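PDB 3C24: putative oxidoreductase from Jannaschia sp., which is a putative oxidoreductase that probably binds a dinucleotide cofactor such as NAD(P) in its Rossmann-type N-terminal domain, its substrate being unknown. Local coordinates for residues A114-F119 with L154-E159; L17-K22 with L38-I43; P123-L128 with A146-V151. All blocks are in the same frame, centred on the assembly; numbering follows the deposited sequence. Where two conformers were deposited one is given.

Contact 1 (A114-F119 with L154-E159); sequences ADITYF and LMQGPE
Strands 117-119 and 154-156 run antiparallel here, with their axes 4.8 Å apart, and a classic beta bulge, with M155 and Q156 both opposite Y118, shifts their register by one. Y118 O takes two backbone donors, M155 N at 2.9 Å and Q156 N at 3.2 Å. The bond from Q156 N lies in the carbonyl plane, on a lone pair; M155 N sits above that plane. Y118 N returns a bond to Q156 O.

The tight side is built round the Y118 ring. Q156 and M155 both lie alongside Y118 and point the same way. The Q156 amide is turned 64° from the ring, with CD 3.6 Å from Y118 CD2. The extended M155, a selenomethionine, makes an oblique Met-aromatic contact with the ring. I116 CD1 sits over the ring centre. Q156 NE2 donates almost straight to I116 O (2.9 Å, 169°) and has a second acceptor in R113 O, so its amide is fixed in rotation.

The solvent side is looser: A114 and P158 are exposed, and P158 CD touches T117 OG1 at 3.4 Å. The backbone of G157 comes close to buried T117; a CB there would strike T117 OG1, which bonds to H161.

Strand 96-99 flanks 117-119 across from 154-156 and packs against T117, Y118 and F119. Y118 OH bonds to P111 O, and F119 meets the ring of Y162 in helix 160-172.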
loop_
_atom_site.group_PDB
_atom_site.type_symbol
_atom_site.label_atom_id
_atom_site.label_comp_id
_atom_site.label_asym_id
_atom_site.label_seq_id
_atom_site.Cartn_x
_atom_site.Cartn_y
_atom_site.Cartn_z
ATOM N N ALA A 114 -23.274 -14.002 -31.960
ATOM C CA ALA A 114 -23.744 -12.617 -32.045
ATOM C C ALA A 114 -24.994 -12.270 -31.280
ATOM O O ALA A 114 -25.154 -11.136 -30.838
ATOM C CB ALA A 114 -23.970 -12.250 -33.519
ATOM N N ASP A 115 -25.859 -13.262 -31.146
ATOM C CA ASP A 115 -27.219 -13.073 -30.612
ATOM C C ASP A 115 -27.343 -13.342 -29.122
ATOM O O ASP A 115 -28.460 -13.454 -28.586
ATOM C CB ASP A 115 -28.236 -13.914 -31.359
ATOM C CG ASP A 115 -28.083 -15.409 -31.082
ATOM O OD1 ASP A 115 -26.911 -15.842 -31.133
ATOM O OD2 ASP A 115 -29.112 -16.124 -30.922
ATOM N N ILE A 116 -26.209 -13.300 -28.449
ATOM C CA ILE A 116 -26.173 -13.308 -26.979
ATOM C C ILE A 116 -25.351 -12.078 -26.503
ATOM O O ILE A 116 -24.688 -11.399 -27.285
ATOM C CB ILE A 116 -25.707 -14.637 -26.315
ATOM C CG1 ILE A 116 -24.281 -15.057 -26.749
ATOM C CG2 ILE A 116 -26.720 -15.771 -26.629
ATOM C CD1 ILE A 116 -23.135 -14.401 -26.029
ATOM N N THR A 117 -25.392 -11.829 -25.202
ATOM C CA THR A 117 -24.696 -10.709 -24.598
ATOM C C THR A 117 -23.537 -11.233 -23.781
ATOM O O THR A 117 -23.671 -12.242 -23.088
ATOM C CB THR A 117 -25.650 -9.950 -23.651
ATOM O OG1 THR A 117 -26.652 -9.272 -24.419
ATOM C CG2 THR A 117 -24.892 -8.960 -22.734
ATOM N N TYR A 118 -22.408 -10.560 -23.900
ATOM C CA TYR A 118 -21.245 -10.788 -23.043
ATOM C C TYR A 118 -21.076 -9.539 -22.222
ATOM O O TYR A 118 -20.992 -8.418 -22.754
ATOM C CB TYR A 118 -19.958 -11.051 -23.870
ATOM C CG TYR A 118 -19.829 -12.418 -24.485
ATOM C CD1 TYR A 118 -19.936 -13.543 -23.738
ATOM C CD2 TYR A 118 -19.410 -12.556 -25.807
ATOM C CE1 TYR A 118 -19.770 -14.797 -24.319
ATOM C CE2 TYR A 118 -19.249 -13.803 -26.389
ATOM C CZ TYR A 118 -19.401 -14.909 -25.655
ATOM O OH TYR A 118 -19.189 -16.137 -26.265
ATOM N N PHE A 119 -21.037 -9.751 -20.917
ATOM C CA PHE A 119 -20.887 -8.705 -19.933
ATOM C C PHE A 119 -19.739 -9.112 -19.032
ATOM O O PHE A 119 -19.698 -10.235 -18.566
ATOM C CB PHE A 119 -22.176 -8.545 -19.140
ATOM C CG PHE A 119 -22.180 -7.346 -18.216
ATOM C CD1 PHE A 119 -21.648 -7.425 -16.935
ATOM C CD2 PHE A 119 -22.748 -6.160 -18.598
ATOM C CE1 PHE A 119 -21.640 -6.316 -16.106
ATOM C CE2 PHE A 119 -22.735 -5.079 -17.758
ATOM C CZ PHE A 119 -22.202 -5.175 -16.507
ATOM N N LEU A 154 -19.848 -3.711 -21.123
ATOM C CA LEU A 154 -20.703 -4.415 -22.056
ATOM C C LEU A 154 -19.826 -4.770 -23.243
ATOM O O LEU A 154 -19.416 -3.909 -24.048
ATOM C CB LEU A 154 -21.893 -3.565 -22.497
ATOM C CG LEU A 154 -22.901 -4.230 -23.418
ATOM C CD1 LEU A 154 -23.585 -5.504 -22.761
ATOM C CD2 LEU A 154 -23.965 -3.175 -23.809
HETATM N N MSE A 155 -19.464 -6.048 -23.335
HETATM C CA MSE A 155 -18.568 -6.503 -24.414
HETATM C C MSE A 155 -19.318 -6.593 -25.719
HETATM O O MSE A 155 -18.806 -6.273 -26.781
HETATM C CB MSE A 155 -17.922 -7.851 -24.069
HETATM C CG MSE A 155 -17.129 -8.440 -25.193
HETATM SE SE MSE A 155 -16.374 -10.107 -24.558
HETATM C CE MSE A 155 -15.631 -10.745 -26.205
ATOM N N GLN A 156 -20.517 -7.131 -25.632
ATOM C CA GLN A 156 -21.380 -7.199 -26.794
ATOM C C GLN A 156 -22.813 -7.370 -26.346
ATOM O O GLN A 156 -23.113 -7.902 -25.274
ATOM C CB GLN A 156 -20.947 -8.323 -27.743
ATOM C CG GLN A 156 -21.277 -9.655 -27.316
ATOM C CD GLN A 156 -21.097 -10.690 -28.417
ATOM O OE1 GLN A 156 -20.011 -10.834 -28.951
ATOM N NE2 GLN A 156 -22.142 -11.486 -28.674
ATOM N N GLY A 157 -23.718 -6.919 -27.186
ATOM C CA GLY A 157 -25.148 -7.066 -26.905
ATOM C C GLY A 157 -25.867 -5.749 -26.822
ATOM O O GLY A 157 -25.255 -4.678 -26.920
ATOM N N PRO A 158 -27.171 -5.807 -26.658
ATOM C CA PRO A 158 -27.993 -4.621 -26.560
ATOM C C PRO A 158 -27.655 -3.758 -25.361
ATOM O O PRO A 158 -27.391 -4.258 -24.279
ATOM C CB PRO A 158 -29.411 -5.169 -26.389
ATOM C CG PRO A 158 -29.322 -6.558 -26.181
ATOM C CD PRO A 158 -27.960 -7.043 -26.567
ATOM N N GLU A 159 -27.741 -2.452 -25.577
ATOM C CA GLU A 159 -27.469 -1.442 -24.558
ATOM C C GLU A 159 -28.209 -1.656 -23.256
ATOM O O GLU A 159 -27.667 -1.481 -22.152
ATOM C CB GLU A 159 -27.868 -0.079 -25.090
ATOM C CG GLU A 159 -27.684 1.086 -24.122
ATOM C CD GLU A 159 -26.242 1.327 -23.657
ATOM O OE1 GLU A 159 -25.243 0.827 -24.251
ATOM O OE2 GLU A 159 -26.117 2.098 -22.693
#

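Contact 2 (L17-K22 with L38-I43); sequences LGAGGK and LAAIEI
Residues 18-22, GAGGK, follow strand 13-17 and lead into helix 22-33. This is the glycine-rich turn of a Rossmann fold, and L17 pairs in parallel with I41 at the end of the neighbouring strand.

I41 O is the main backbone acceptor. A19 N gives it a nearly straight bond (3.0 Å, 169°) from above the carbonyl plane. G18 N lies at 2.9 Å from the same I41 O, but its bond is weak because it is strongly bent. Within the loop, G21 N closes a type I turn onto G18 O.

E42 supplies the next acceptor. Its CG is anti to the backbone N (chi1 -179°), and a bend at chi2 brings the carboxylate to the turn. OE1 uses its anti lone pair, the one away from OE2, to accept from G20 N at 2.8 Å. OE2 takes A44 N, just before helix 45-53, so both oxygens are held by backbone N-H groups. The E42 side chain also lies close along G20, where a CB would be only 3.1 Å from E42 CG. An alanine at E42 would remove both carboxylate bonds and would probably loosen the turn and the start of helix 45-53.

The apolar contacts are small. A19 CB meets A40 CB at 3.7 Å, and L17 lies beside I41 with CD1 against CG1. L51 packs on A19, A40 and E42.

An acidic residue at the end of the second strand commonly binds the adenosine ribose in NAD-dependent Rossmann enzymes. E42 has that position, which is consistent with such a role; in this structure G20 N and A44 N hold its carboxylate. The two N-H groups that bind it would probably stabilise its negative charge.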
loop_
_atom_site.group_PDB
_atom_site.type_symbol
_atom_site.label_atom_id
_atom_site.label_comp_id
_atom_site.label_asym_id
_atom_site.label_seq_id
_atom_site.Cartn_x
_atom_site.Cartn_y
_atom_site.Cartn_z
ATOM N N LEU A 17 -22.464 -20.864 -12.610
ATOM C CA LEU A 17 -21.652 -22.047 -12.890
ATOM C C LEU A 17 -20.487 -22.093 -11.886
ATOM O O LEU A 17 -19.771 -21.078 -11.663
ATOM C CB LEU A 17 -21.152 -22.031 -14.351
ATOM C CG LEU A 17 -22.115 -22.447 -15.476
ATOM C CD1 LEU A 17 -23.476 -21.884 -15.312
ATOM C CD2 LEU A 17 -21.459 -22.089 -16.848
ATOM N N GLY A 18 -20.272 -23.270 -11.298
ATOM C CA GLY A 18 -19.226 -23.435 -10.292
ATOM C C GLY A 18 -19.696 -22.761 -9.000
ATOM O O GLY A 18 -18.928 -22.221 -8.218
ATOM N N ALA A 19 -20.990 -22.832 -8.779
ATOM C CA ALA A 19 -21.621 -22.123 -7.639
ATOM C C ALA A 19 -21.128 -22.511 -6.278
ATOM O O ALA A 19 -21.206 -21.710 -5.364
ATOM C CB ALA A 19 -23.125 -22.270 -7.687
ATOM N N GLY A 20 -20.608 -23.717 -6.127
ATOM C CA GLY A 20 -20.195 -24.190 -4.785
ATOM C C GLY A 20 -18.714 -24.088 -4.483
ATOM O O GLY A 20 -18.229 -24.427 -3.389
ATOM N N GLY A 21 -17.983 -23.612 -5.476
ATOM C CA GLY A 21 -16.544 -23.457 -5.352
ATOM C C GLY A 21 -16.166 -22.281 -4.471
ATOM O O GLY A 21 -17.037 -21.532 -3.990
ATOM N N LYS A 22 -14.864 -22.116 -4.254
ATOM C CA LYS A 22 -14.367 -21.015 -3.441
ATOM C C LYS A 22 -14.795 -19.701 -4.075
ATOM O O LYS A 22 -15.281 -18.804 -3.403
ATOM C CB LYS A 22 -12.835 -21.084 -3.278
ATOM N N LEU A 38 -32.235 -17.662 -8.160
ATOM C CA LEU A 38 -30.992 -18.392 -8.330
ATOM C C LEU A 38 -31.115 -19.779 -8.894
ATOM O O LEU A 38 -32.001 -20.542 -8.528
ATOM C CB LEU A 38 -30.297 -18.544 -6.952
ATOM C CG LEU A 38 -29.038 -19.425 -6.879
ATOM C CD1 LEU A 38 -27.845 -18.839 -7.619
ATOM C CD2 LEU A 38 -28.650 -19.695 -5.408
ATOM N N ALA A 39 -30.183 -20.105 -9.768
ATOM C CA ALA A 39 -29.951 -21.491 -10.217
ATOM C C ALA A 39 -28.475 -21.795 -9.976
ATOM O O ALA A 39 -27.627 -21.367 -10.745
ATOM C CB ALA A 39 -30.311 -21.726 -11.684
ATOM N N ALA A 40 -28.202 -22.540 -8.892
ATOM C CA ALA A 40 -26.831 -22.871 -8.482
ATOM C C ALA A 40 -26.395 -24.116 -9.170
ATOM O O ALA A 40 -26.866 -25.209 -8.826
ATOM C CB ALA A 40 -26.699 -23.025 -6.967
ATOM N N ILE A 41 -25.462 -23.939 -10.098
ATOM C CA ILE A 41 -24.937 -25.057 -10.913
ATOM C C ILE A 41 -23.574 -25.493 -10.390
ATOM O O ILE A 41 -22.578 -24.773 -10.427
ATOM C CB ILE A 41 -24.842 -24.692 -12.440
ATOM C CG1 ILE A 41 -26.090 -23.882 -12.881
ATOM C CG2 ILE A 41 -24.538 -25.985 -13.309
ATOM C CD1 ILE A 41 -27.401 -24.593 -12.676
ATOM N N GLU A 42 -23.537 -26.728 -9.911
ATOM C CA GLU A 42 -22.328 -27.267 -9.291
ATOM C C GLU A 42 -22.310 -28.763 -9.364
ATOM O O GLU A 42 -23.204 -29.392 -8.849
ATOM C CB GLU A 42 -22.271 -26.892 -7.813
ATOM C CG GLU A 42 -21.028 -27.397 -7.095
ATOM C CD GLU A 42 -19.770 -26.927 -7.759
ATOM O OE1 GLU A 42 -19.465 -25.706 -7.694
ATOM O OE2 GLU A 42 -19.061 -27.761 -8.380
ATOM N N ILE A 43 -21.289 -29.281 -10.010
ATOM C CA ILE A 43 -21.172 -30.727 -10.205
ATOM C C ILE A 43 -20.202 -31.344 -9.232
ATOM O O ILE A 43 -20.290 -32.545 -8.984
ATOM C CB ILE A 43 -20.765 -31.137 -11.675
ATOM C CG1 ILE A 43 -19.372 -30.609 -12.032
ATOM C CG2 ILE A 43 -21.801 -30.682 -12.683
#

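Contact 3 (P123-L128 with A146-V151); sequences PCHPPL and AKQAIV
Three bumps from segment 123-128 fit along the backbone and side chains of 146-151. The first is P123, whose CB presses on Q148 OE1 at 3.2 Å while its CA faces I150 CG2. The second is the thiol of C124. Its SG, anti to the carbonyl carbon (chi1 -68°), drops between A149 CB and V151 CG1, at 3.9 and 4.2 Å. The third is the ring of P126, which sets CG and CB against A146 CB and lays CB on K147 O at 3.4 Å.

Q148 fills the dip between P123 and P126. Its chain is extended beyond CG, so OE1 reaches H125 N in a weak, bent bond of 2.9 Å, and NE2 goes to W173 O. C124 N makes the stronger link, to A149 O at 2.9 Å. One water bridges H125 O and A149 N.

H125 ND1 bonds to H142 O; its side chain lies near a bound sulfate and its ring meets H231 of the second subunit. The contact lies where strand 117-123 ends beside 148-156. Strand 176-181 flanks the latter, and helices 160-172 and 184-217 pack on I150 and V151 respectively.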
loop_
_atom_site.group_PDB
_atom_site.type_symbol
_atom_site.label_atom_id
_atom_site.label_comp_id
_atom_site.label_asym_id
_atom_site.label_seq_id
_atom_site.Cartn_x
_atom_site.Cartn_y
_atom_site.Cartn_z
ATOM N N PRO A 123 -14.338 -6.585 -9.420
ATOM C CA PRO A 123 -14.338 -5.691 -8.278
ATOM C C PRO A 123 -13.064 -4.864 -8.216
ATOM O O PRO A 123 -12.017 -5.282 -8.740
ATOM C CB PRO A 123 -14.393 -6.647 -7.096
ATOM C CG PRO A 123 -14.014 -7.950 -7.585
ATOM C CD PRO A 123 -14.257 -8.019 -9.052
ATOM N N CYS A 124 -13.152 -3.689 -7.605
ATOM C CA CYS A 124 -11.945 -2.884 -7.347
ATOM C C CYS A 124 -11.250 -3.405 -6.088
ATOM O O CYS A 124 -10.049 -3.247 -5.904
ATOM C CB CYS A 124 -12.235 -1.395 -7.156
ATOM S SG CYS A 124 -12.799 -0.547 -8.656
ATOM N N HIS A 125 -12.068 -4.041 -5.259
ATOM C CA HIS A 125 -11.778 -4.492 -3.893
ATOM C C HIS A 125 -11.934 -3.281 -2.920
ATOM O O HIS A 125 -11.804 -2.118 -3.338
ATOM C CB HIS A 125 -10.404 -5.120 -3.719
ATOM C CG HIS A 125 -10.201 -6.266 -4.609
ATOM N ND1 HIS A 125 -10.997 -7.394 -4.581
ATOM C CD2 HIS A 125 -9.318 -6.439 -5.615
ATOM C CE1 HIS A 125 -10.582 -8.232 -5.527
ATOM N NE2 HIS A 125 -9.586 -7.669 -6.178
ATOM N N PRO A 126 -12.223 -3.549 -1.625
ATOM C CA PRO A 126 -12.346 -2.394 -0.749
ATOM C C PRO A 126 -11.072 -1.541 -0.730
ATOM O O PRO A 126 -9.948 -2.052 -0.832
ATOM C CB PRO A 126 -12.692 -3.018 0.603
ATOM C CG PRO A 126 -13.270 -4.364 0.249
ATOM C CD PRO A 126 -12.598 -4.822 -0.969
ATOM N N PRO A 127 -11.218 -0.239 -0.550
ATOM C CA PRO A 127 -10.020 0.600 -0.545
ATOM C C PRO A 127 -9.139 0.520 0.684
ATOM O O PRO A 127 -9.593 0.239 1.788
ATOM C CB PRO A 127 -10.582 2.000 -0.603
ATOM C CG PRO A 127 -11.969 1.932 -0.030
ATOM C CD PRO A 127 -12.464 0.516 -0.384
ATOM N N LEU A 128 -7.844 0.603 0.382
ATOM C CA LEU A 128 -6.733 0.542 1.340
ATOM C C LEU A 128 -6.998 1.402 2.570
ATOM O O LEU A 128 -6.810 0.936 3.669
ATOM C CB LEU A 128 -5.388 0.896 0.664
ATOM C CG LEU A 128 -4.171 0.789 1.609
ATOM C CD1 LEU A 128 -3.958 -0.621 2.120
ATOM C CD2 LEU A 128 -2.932 1.297 0.868
ATOM N N ALA A 146 -16.956 -5.265 3.359
ATOM C CA ALA A 146 -16.549 -3.851 3.254
ATOM C C ALA A 146 -17.020 -3.282 1.933
ATOM O O ALA A 146 -17.098 -3.992 0.942
ATOM C CB ALA A 146 -15.013 -3.688 3.393
ATOM N N LYS A 147 -17.328 -1.990 1.940
ATOM C CA LYS A 147 -17.792 -1.272 0.743
ATOM C C LYS A 147 -16.646 -1.243 -0.286
ATOM O O LYS A 147 -15.478 -1.105 0.066
ATOM C CB LYS A 147 -18.223 0.165 1.080
ATOM C CG LYS A 147 -19.388 0.302 2.050
ATOM C CD LYS A 147 -19.644 1.768 2.370
ATOM C CE LYS A 147 -18.570 2.386 3.262
ATOM N NZ LYS A 147 -18.449 1.695 4.599
ATOM N N GLN A 148 -17.006 -1.320 -1.570
ATOM C CA GLN A 148 -16.036 -1.230 -2.655
ATOM C C GLN A 148 -16.721 -0.697 -3.882
ATOM O O GLN A 148 -17.944 -0.763 -3.987
ATOM C CB GLN A 148 -15.469 -2.608 -2.997
ATOM C CG GLN A 148 -16.486 -3.546 -3.693
ATOM C CD GLN A 148 -15.854 -4.880 -4.074
ATOM O OE1 GLN A 148 -14.677 -4.946 -4.448
ATOM N NE2 GLN A 148 -16.634 -5.962 -3.988
ATOM N N ALA A 149 -15.914 -0.193 -4.790
ATOM C CA ALA A 149 -16.371 0.157 -6.132
ATOM C C ALA A 149 -16.128 -1.080 -7.057
ATOM O O ALA A 149 -15.387 -2.008 -6.722
ATOM C CB ALA A 149 -15.555 1.368 -6.659
ATOM N N ILE A 150 -16.782 -1.103 -8.211
ATOM C CA ILE A 150 -16.569 -2.146 -9.215
ATOM C C ILE A 150 -16.470 -1.508 -10.608
ATOM O O ILE A 150 -16.807 -0.331 -10.795
ATOM C CB ILE A 150 -17.697 -3.202 -9.201
ATOM C CG1 ILE A 150 -19.025 -2.610 -9.692
ATOM C CG2 ILE A 150 -17.878 -3.790 -7.765
ATOM C CD1 ILE A 150 -20.151 -3.704 -9.823
ATOM N N VAL A 151 -15.981 -2.305 -11.560
ATOM C CA VAL A 151 -15.874 -1.889 -12.972
ATOM C C VAL A 151 -16.571 -2.903 -13.863
ATOM O O VAL A 151 -16.477 -4.124 -13.633
ATOM C CB VAL A 151 -14.399 -1.693 -13.435
ATOM C CG1 VAL A 151 -13.769 -0.487 -12.727
ATOM C CG2 VAL A 151 -13.588 -2.994 -13.246
HETATM O O HOH W 1 -13.139 0.214 -3.976
#

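In the fold
From the N terminus, contact 2 comes first: it closes the loop round helix 22-33 and joins the first strand, 13-17, to the edge strand 37-41. The chain then passes through strands 70-73 and 96-99 before contact 1 opens at 114. Contact 3 is nested within the loop closed by contact 1, so strands 117-123 and 148-156 are joined near both ends. The centres of contacts 1 and 3 are about 25 Å apart. Contacts 2 and 1 are in series, with centres about 23 Å apart and no touch. All three reach the same mixed sheet. Contact 3 alone meets the second subunit, and so ties this end of the sheet to the second subunit.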